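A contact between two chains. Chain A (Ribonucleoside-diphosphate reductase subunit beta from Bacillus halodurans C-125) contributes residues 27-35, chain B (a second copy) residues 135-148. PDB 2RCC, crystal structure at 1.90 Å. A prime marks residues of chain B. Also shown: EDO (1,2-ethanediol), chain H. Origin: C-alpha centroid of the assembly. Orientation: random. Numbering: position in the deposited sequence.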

ATOM      1  N   SER A  27     -11.109   7.652  14.963  1.00 16.67           N
ATOM      2  CA  SER A  27     -10.301   6.453  14.862  1.00 16.50           C
ATOM      3  C   SER A  27      -8.964   6.734  15.538  1.00 15.95           C
ATOM      4  O   SER A  27      -8.335   7.775  15.294  1.00 15.07           O
ATOM      5  CB  SER A  27     -10.029   6.153  13.379  1.00 13.58           C
ATOM      6  OG  SER A  27      -9.232   4.967  13.241  1.00 18.65           O
ATOM      7  N   SER A  28      -8.449   5.779  16.297  1.00 17.95           N
ATOM      8  CA  SER A  28      -7.145   5.959  16.897  1.00 15.14           C
ATOM      9  C   SER A  28      -5.989   5.957  15.929  1.00 15.37           C
ATOM     10  O   SER A  28      -4.955   6.549  16.201  1.00 13.93           O
ATOM     11  CB  SER A  28      -6.847   4.861  17.889  1.00 16.70           C
ATOM     12  OG  SER A  28      -6.810   3.585  17.325  1.00 16.83           O
ATOM     13  N   ASN A  29      -6.202   5.249  14.825  1.00 15.45           N
ATOM     14  CA  ASN A  29      -5.267   4.961  13.753  1.00 16.32           C
ATOM     15  C   ASN A  29      -4.335   3.755  14.076  1.00 15.40           C
ATOM     16  O   ASN A  29      -3.440   3.457  13.318  1.00 17.82           O
ATOM     17  CB  ASN A  29      -4.494   6.183  13.272  1.00 17.30           C
ATOM     18  CG  ASN A  29      -4.089   6.050  11.818  1.00 17.30           C
ATOM     19  OD1 ASN A  29      -4.858   5.525  11.022  1.00 15.55           O
ATOM     20  ND2 ASN A  29      -2.875   6.485  11.474  1.00 16.23           N
ATOM     21  N   VAL A  30      -4.570   3.078  15.203  1.00 15.88           N
ATOM     22  CA  VAL A  30      -3.887   1.843  15.545  1.00 15.28           C
ATOM     23  C   VAL A  30      -4.849   0.762  15.087  1.00 15.34           C
ATOM     24  O   VAL A  30      -6.016   0.744  15.510  1.00 16.58           O
ATOM     25  CB  VAL A  30      -3.643   1.712  17.051  1.00 17.73           C
ATOM     26  CG1 VAL A  30      -2.978   0.371  17.365  1.00 17.53           C
ATOM     27  CG2 VAL A  30      -2.782   2.865  17.558  1.00 17.43           C
ATOM     28  N   LEU A  31      -4.369  -0.087  14.169  1.00 15.90           N
ATOM     29  CA  LEU A  31      -5.153  -1.101  13.501  1.00 14.56           C
ATOM     30  C   LEU A  31      -4.991  -2.517  14.083  1.00 15.53           C
ATOM     31  O   LEU A  31      -3.956  -3.140  13.947  1.00 16.68           O
ATOM     32  CB  LEU A  31      -4.846  -1.129  12.011  1.00 12.90           C
ATOM     33  CG  LEU A  31      -5.505  -2.151  11.059  1.00 13.89           C
ATOM     34  CD1 LEU A  31      -7.028  -2.287  11.167  1.00 11.77           C
ATOM     35  CD2 LEU A  31      -5.060  -1.810   9.630  1.00 13.13           C
ATOM     36  N   ASN A  32      -6.042  -2.935  14.772  1.00 14.26           N
ATOM     37  CA  ASN A  32      -6.250  -4.285  15.268  1.00 14.44           C
ATOM     38  C   ASN A  32      -7.216  -4.924  14.262  1.00 14.94           C
ATOM     39  O   ASN A  32      -8.415  -4.641  14.277  1.00 16.55           O
ATOM     40  CB  ASN A  32      -6.899  -4.239  16.650  1.00 15.79           C
ATOM     41  CG  ASN A  32      -7.230  -5.617  17.201  1.00 17.20           C
ATOM     42  OD1 ASN A  32      -6.990  -6.649  16.550  1.00 18.41           O
ATOM     43  ND2 ASN A  32      -7.818  -5.639  18.422  1.00 15.16           N
ATOM     44  N   TRP A  33      -6.712  -5.828  13.419  1.00 18.40           N
ATOM     45  CA  TRP A  33      -7.547  -6.445  12.384  1.00 18.75           C
ATOM     46  C   TRP A  33      -8.731  -7.280  12.933  1.00 17.53           C
ATOM     47  O   TRP A  33      -9.692  -7.500  12.201  1.00 15.70           O
ATOM     48  CB  TRP A  33      -6.713  -7.251  11.368  1.00 21.02           C
ATOM     49  CG  TRP A  33      -6.124  -6.395  10.284  1.00 17.29           C
ATOM     50  CD1 TRP A  33      -4.838  -5.936  10.204  1.00 17.79           C
ATOM     51  CD2 TRP A  33      -6.798  -5.892   9.132  1.00 17.62           C
ATOM     52  NE1 TRP A  33      -4.683  -5.195   9.095  1.00 16.63           N
ATOM     53  CE2 TRP A  33      -5.856  -5.150   8.398  1.00 22.01           C
ATOM     54  CE3 TRP A  33      -8.123  -5.993   8.647  1.00 24.08           C
ATOM     55  CZ2 TRP A  33      -6.179  -4.491   7.204  1.00 14.55           C
ATOM     56  CZ3 TRP A  33      -8.452  -5.338   7.447  1.00 19.45           C
ATOM     57  CH2 TRP A  33      -7.485  -4.614   6.740  1.00 20.62           C
ATOM     58  N   ASP A  34      -8.650  -7.705  14.191  1.00 17.80           N
ATOM     59  CA  ASP A  34      -9.766  -8.382  14.869  1.00 18.74           C
ATOM     60  C   ASP A  34     -10.750  -7.411  15.572  1.00 17.69           C
ATOM     61  O   ASP A  34     -11.669  -7.858  16.253  1.00 19.65           O
ATOM     62  CB  ASP A  34      -9.219  -9.482  15.790  1.00 18.46           C
ATOM     63  CG  ASP A  34      -8.525 -10.604  14.987  1.00 22.58           C
ATOM     64  OD1 ASP A  34      -9.190 -11.205  14.103  1.00 24.63           O
ATOM     65  OD2 ASP A  34      -7.320 -10.883  15.204  1.00 26.58           O
ATOM     66  N   ASP A  35     -10.623  -6.106  15.357  1.00 18.82           N
ATOM     67  CA  ASP A  35     -11.520  -5.106  15.966  1.00 18.30           C
ATOM     68  C   ASP A  35     -11.657  -3.938  15.017  1.00 17.37           C
ATOM     69  O   ASP A  35     -11.073  -2.874  15.246  1.00 15.83           O
ATOM     70  CB  ASP A  35     -10.995  -4.658  17.347  1.00 20.44           C
ATOM     71  CG  ASP A  35     -11.883  -3.576  18.012  1.00 21.38           C
ATOM     72  OD1 ASP A  35     -13.119  -3.608  17.794  1.00 23.70           O
ATOM     73  OD2 ASP A  35     -11.361  -2.688  18.745  1.00 20.42           O
TER
ATOM     74  N   PRO B 135      -5.527 -14.728  24.988  1.00 17.21           N
ATOM     75  CA  PRO B 135      -6.969 -14.579  24.900  1.00 18.98           C
ATOM     76  C   PRO B 135      -7.405 -13.287  24.248  1.00 20.68           C
ATOM     77  O   PRO B 135      -6.639 -12.309  24.260  1.00 20.04           O
ATOM     78  CB  PRO B 135      -7.410 -14.666  26.375  1.00 18.66           C
ATOM     79  CG  PRO B 135      -6.336 -15.419  27.030  1.00 17.29           C
ATOM     80  CD  PRO B 135      -5.108 -14.900  26.393  1.00 17.92           C
ATOM     81  N   LYS B 136      -8.612 -13.276  23.694  1.00 19.29           N
ATOM     82  CA  LYS B 136      -9.109 -12.131  22.930  1.00 18.99           C
ATOM     83  C   LYS B 136      -9.146 -10.890  23.775  1.00 18.42           C
ATOM     84  O   LYS B 136      -8.809  -9.810  23.287  1.00 19.35           O
ATOM     85  CB  LYS B 136     -10.505 -12.420  22.320  1.00 22.16           C
ATOM     86  CG  LYS B 136     -10.952 -11.533  21.186  1.00 26.18           C
ATOM     87  CD  LYS B 136     -11.765 -10.315  21.577  1.00 39.74           C
ATOM     88  CE  LYS B 136     -12.206  -9.535  20.303  1.00 41.06           C
ATOM     89  NZ  LYS B 136     -11.096  -9.145  19.337  1.00 39.21           N
ATOM     90  N   ALA B 137      -9.557 -11.041  25.040  1.00 16.81           N
ATOM     91  CA  ALA B 137      -9.555  -9.945  25.977  1.00 17.25           C
ATOM     92  C   ALA B 137      -8.145  -9.394  26.141  1.00 20.17           C
ATOM     93  O   ALA B 137      -7.966  -8.177  26.243  1.00 22.35           O
ATOM     94  CB  ALA B 137     -10.113 -10.392  27.356  1.00 16.50           C
ATOM     95  N   THR B 138      -7.151 -10.281  26.177  1.00 17.43           N
ATOM     96  CA  THR B 138      -5.756  -9.868  26.329  1.00 17.68           C
ATOM     97  C   THR B 138      -5.289  -9.159  25.047  1.00 16.31           C
ATOM     98  O   THR B 138      -4.620  -8.143  25.138  1.00 18.95           O
ATOM     99  CB  THR B 138      -4.812 -11.047  26.721  1.00 16.88           C
ATOM    100  OG1 THR B 138      -5.289 -11.693  27.926  1.00 18.14           O
ATOM    101  CG2 THR B 138      -3.395 -10.567  26.951  1.00 14.21           C
ATOM    102  N   GLN B 139      -5.671  -9.680  23.875  1.00 16.70           N
ATOM    103  CA  GLN B 139      -5.386  -9.034  22.593  1.00 18.74           C
ATOM    104  C   GLN B 139      -5.939  -7.585  22.556  1.00 19.99           C
ATOM    105  O   GLN B 139      -5.240  -6.653  22.142  1.00 17.95           O
ATOM    106  CB  GLN B 139      -5.895  -9.894  21.411  1.00 18.09           C
ATOM    107  CG  GLN B 139      -5.699  -9.226  20.039  1.00 16.98           C
ATOM    108  CD  GLN B 139      -5.988 -10.130  18.859  1.00 18.35           C
ATOM    109  OE1 GLN B 139      -6.150 -11.330  19.007  1.00 19.42           O
ATOM    110  NE2 GLN B 139      -6.057  -9.532  17.658  1.00 15.31           N
ATOM    111  N   ASP B 140      -7.177  -7.412  23.008  1.00 21.87           N
ATOM    112  CA  ASP B 140      -7.830  -6.089  23.096  1.00 22.87           C
ATOM    113  C   ASP B 140      -7.025  -5.143  23.985  1.00 23.18           C
ATOM    114  O   ASP B 140      -6.803  -3.999  23.622  1.00 24.86           O
ATOM    115  CB  ASP B 140      -9.247  -6.194  23.704  1.00 24.18           C
ATOM    116  CG  ASP B 140     -10.254  -6.900  22.798  1.00 32.75           C
ATOM    117  OD1 ASP B 140     -10.102  -6.844  21.568  1.00 29.54           O
ATOM    118  OD2 ASP B 140     -11.231  -7.471  23.353  1.00 42.04           O
ATOM    119  N   GLU B 141      -6.619  -5.646  25.142  1.00 21.82           N
ATOM    120  CA  GLU B 141      -5.830  -4.901  26.101  1.00 23.60           C
ATOM    121  C   GLU B 141      -4.475  -4.462  25.541  1.00 21.93           C
ATOM    122  O   GLU B 141      -4.084  -3.318  25.740  1.00 22.91           O
ATOM    123  CB  GLU B 141      -5.650  -5.767  27.344  1.00 25.61           C
ATOM    124  CG  GLU B 141      -4.842  -5.188  28.506  1.00 37.45           C
ATOM    125  CD  GLU B 141      -4.558  -6.252  29.587  1.00 33.89           C
ATOM    126  OE1 GLU B 141      -5.516  -6.992  29.962  1.00 47.21           O
ATOM    127  OE2 GLU B 141      -3.383  -6.354  30.031  1.00 44.46           O
ATOM    128  N   ILE B 142      -3.756  -5.366  24.862  1.00 18.77           N
ATOM    129  CA  ILE B 142      -2.468  -5.046  24.249  1.00 19.55           C
ATOM    130  C   ILE B 142      -2.623  -3.918  23.216  1.00 22.21           C
ATOM    131  O   ILE B 142      -1.748  -3.053  23.112  1.00 23.90           O
ATOM    132  CB  ILE B 142      -1.821  -6.311  23.588  1.00 17.12           C
ATOM    133  CG1 ILE B 142      -1.466  -7.359  24.655  1.00 15.61           C
ATOM    134  CG2 ILE B 142      -0.582  -5.958  22.734  1.00 17.93           C
ATOM    135  CD1 ILE B 142      -1.201  -8.735  24.047  1.00 16.68           C
ATOM    136  N   PHE B 143      -3.717  -3.936  22.452  1.00 22.04           N
ATOM    137  CA  PHE B 143      -4.021  -2.890  21.447  1.00 22.58           C
ATOM    138  C   PHE B 143      -4.597  -1.573  22.044  1.00 22.20           C
ATOM    139  O   PHE B 143      -4.924  -0.683  21.293  1.00 26.45           O
ATOM    140  CB  PHE B 143      -4.920  -3.425  20.304  1.00 21.04           C
ATOM    141  CG  PHE B 143      -4.191  -4.207  19.239  1.00 19.47           C
ATOM    142  CD1 PHE B 143      -3.487  -3.541  18.255  1.00 20.03           C
ATOM    143  CD2 PHE B 143      -4.287  -5.598  19.162  1.00 20.42           C
ATOM    144  CE1 PHE B 143      -2.863  -4.230  17.221  1.00 22.58           C
ATOM    145  CE2 PHE B 143      -3.663  -6.303  18.146  1.00 17.33           C
ATOM    146  CZ  PHE B 143      -2.947  -5.613  17.167  1.00 18.95           C
ATOM    147  N   GLU B 144      -4.743  -1.476  23.367  1.00 27.26           N
ATOM    148  CA  GLU B 144      -5.099  -0.251  24.098  1.00 29.07           C
ATOM    149  C   GLU B 144      -3.874   0.185  24.989  1.00 30.29           C
ATOM    150  O   GLU B 144      -3.975   1.224  25.624  1.00 30.86           O
ATOM    151  CB  GLU B 144      -6.284  -0.424  25.063  1.00 33.11           C
ATOM    152  CG  GLU B 144      -7.668  -0.849  24.568  1.00 40.30           C
ATOM    153  CD  GLU B 144      -8.330   0.104  23.577  1.00 46.86           C
ATOM    154  OE1 GLU B 144      -8.573   1.287  23.910  1.00 38.68           O
ATOM    155  OE2 GLU B 144      -8.677  -0.373  22.472  1.00 50.92           O
ATOM    156  N   TYR B 145      -2.761  -0.587  25.075  1.00 29.90           N
ATOM    157  CA  TYR B 145      -1.598  -0.191  25.927  1.00 30.04           C
ATOM    158  C   TYR B 145      -1.048   1.184  25.581  1.00 28.98           C
ATOM    159  O   TYR B 145      -0.632   1.940  26.462  1.00 29.24           O
ATOM    160  CB  TYR B 145      -0.361  -1.112  25.824  1.00 30.49           C
ATOM    161  CG  TYR B 145      -0.393  -2.497  26.411  1.00 32.42           C
ATOM    162  CD1 TYR B 145      -1.230  -2.848  27.475  1.00 33.14           C
ATOM    163  CD2 TYR B 145       0.540  -3.448  25.969  1.00 31.21           C
ATOM    164  CE1 TYR B 145      -1.195  -4.163  28.017  1.00 34.06           C
ATOM    165  CE2 TYR B 145       0.588  -4.747  26.510  1.00 30.42           C
ATOM    166  CZ  TYR B 145      -0.271  -5.099  27.518  1.00 32.39           C
ATOM    167  OH  TYR B 145      -0.182  -6.370  28.031  1.00 27.76           O
ATOM    168  N   TRP B 146      -0.986   1.471  24.292  1.00 27.42           N
ATOM    169  CA  TRP B 146      -0.502   2.760  23.821  1.00 25.12           C
ATOM    170  C   TRP B 146      -1.306   3.979  24.374  1.00 21.85           C
ATOM    171  O   TRP B 146      -0.759   5.077  24.474  1.00 19.69           O
ATOM    172  CB  TRP B 146      -0.430   2.753  22.278  1.00 25.93           C
ATOM    173  CG  TRP B 146      -1.755   2.722  21.657  1.00 21.58           C
ATOM    174  CD1 TRP B 146      -2.526   1.638  21.392  1.00 23.89           C
ATOM    175  CD2 TRP B 146      -2.504   3.847  21.287  1.00 23.55           C
ATOM    176  NE1 TRP B 146      -3.709   2.031  20.841  1.00 21.27           N
ATOM    177  CE2 TRP B 146      -3.718   3.388  20.780  1.00 27.45           C
ATOM    178  CE3 TRP B 146      -2.270   5.218  21.340  1.00 30.68           C
ATOM    179  CZ2 TRP B 146      -4.672   4.227  20.324  1.00 35.47           C
ATOM    180  CZ3 TRP B 146      -3.208   6.051  20.879  1.00 33.60           C
ATOM    181  CH2 TRP B 146      -4.412   5.565  20.379  1.00 39.54           C
ATOM    182  N   LYS B 147      -2.580   3.790  24.710  1.00 20.95           N
ATOM    183  CA  LYS B 147      -3.415   4.864  25.261  1.00 24.22           C
ATOM    184  C   LYS B 147      -3.254   4.963  26.774  1.00 24.99           C
ATOM    185  O   LYS B 147      -3.460   6.036  27.305  1.00 25.57           O
ATOM    186  CB  LYS B 147      -4.911   4.646  25.017  1.00 23.53           C
ATOM    187  CG  LYS B 147      -5.338   4.366  23.611  1.00 32.99           C
ATOM    188  CD  LYS B 147      -6.869   4.075  23.506  1.00 30.81           C
ATOM    189  CE  LYS B 147      -7.239   3.585  22.081  1.00 39.83           C
ATOM    190  NZ  LYS B 147      -8.568   2.965  21.799  1.00 35.33           N
ATOM    191  N   HIS B 148      -2.876   3.863  27.445  1.00 25.84           N
ATOM    192  CA  HIS B 148      -2.899   3.820  28.915  1.00 28.75           C
ATOM    193  C   HIS B 148      -1.599   3.753  29.670  1.00 29.95           C
ATOM    194  O   HIS B 148      -1.611   4.055  30.856  1.00 33.43           O
ATOM    195  CB  HIS B 148      -3.824   2.687  29.365  1.00 29.56           C
ATOM    196  CG  HIS B 148      -5.226   2.846  28.861  1.00 34.00           C
ATOM    197  ND1 HIS B 148      -5.880   1.862  28.147  1.00 33.54           N
ATOM    198  CD2 HIS B 148      -6.064   3.913  28.891  1.00 37.57           C
ATOM    199  CE1 HIS B 148      -7.076   2.304  27.799  1.00 32.84           C
ATOM    200  NE2 HIS B 148      -7.211   3.545  28.233  1.00 34.18           N
TER
HETATM  201  C1  EDO H 402      -3.208   3.081   9.402  1.00 26.24           C
HETATM  202  O1  EDO H 402      -4.162   4.009   8.849  1.00 35.61           O
HETATM  203  C2  EDO H 402      -3.437   1.630   9.064  1.00 32.67           C
HETATM  204  O2  EDO H 402      -2.271   1.036   9.580  1.00 40.56           O

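One amide group ties the two chains together at two points. Gln139′ NE2 donates to Asn32 OD1 at 3.2 Å and to Asp34 OD2 at 3.1 Å. A side-chain NH2 carries two hydrogens, so it can serve both acceptors at once. The bond to Asp34 is the straighter of the two, at 159° against 138°. Gln139′ reaches this position with chi1 and chi2 both t, so its side chain runs out extended from the helix.

Asn32 OD1 is itself shared. It also accepts from the backbone, with Asp34 N at 3.1 Å from Asn32 OD1. This bond lies within the type I turn from Asn32 to Asp35, which is closed by Asp35 N to Asn32 O at 2.9 Å. The turn thus places the Asn32 and Asp34 side chains close enough to meet the same amide.

Asn32 also covers a ring. Its CB sits 3.7 Å from the centroid of the Phe143′ ring, 11° off the normal, in a CH-pi contact over the face. The flat amide follows, with Asn32 CG 3.5 Å from Phe143′ CD2. Asparagine suits this place because one short side chain offers both a CH2 for the ring and an oxygen for Gln139′. Each of Asn32 and Phe143′ has 71 Å² covered by the other stretch.

Val30 packs against two aromatic side chains. Its CG1 meets the edge of Phe143′, 4.0 Å from CD1 of that ring. Its CG2 lies over the face of Trp146′, 3.6 Å from the centroid of the five-membered ring. Val30 CG1 also comes within 3.9 Å of Trp146′ NE1, so this methyl touches both rings, while CG2 packs on Trp146′. The apolar, branched side chain suits this place. Trp146′ has chi1 p, and its NE1 makes a weak hydrogen bond to Phe143′ O at 3.0 Å, within its own chain.

Ser28 approaches the edge of the same indole, with CB 3.3 Å from Trp146′ CZ2. Its hydroxyl oxygen is used within its own stretch: Val30 N donates to Ser28 OG at 3.1 Å. A small residue with a compact polar end suits this buried spot.

At the other end, the contact is looser and more open to solvent. Lys136′ NZ makes a weak hydrogen bond to Asp34 O at 3.4 Å. The same NZ forms a salt bridge with Asp140′ OD1, also at 3.4 Å, one turn along the helix. A long, flexible lysine can reach both from its exposed position.

In all, the two stretches bury 477 Å², counting both sides.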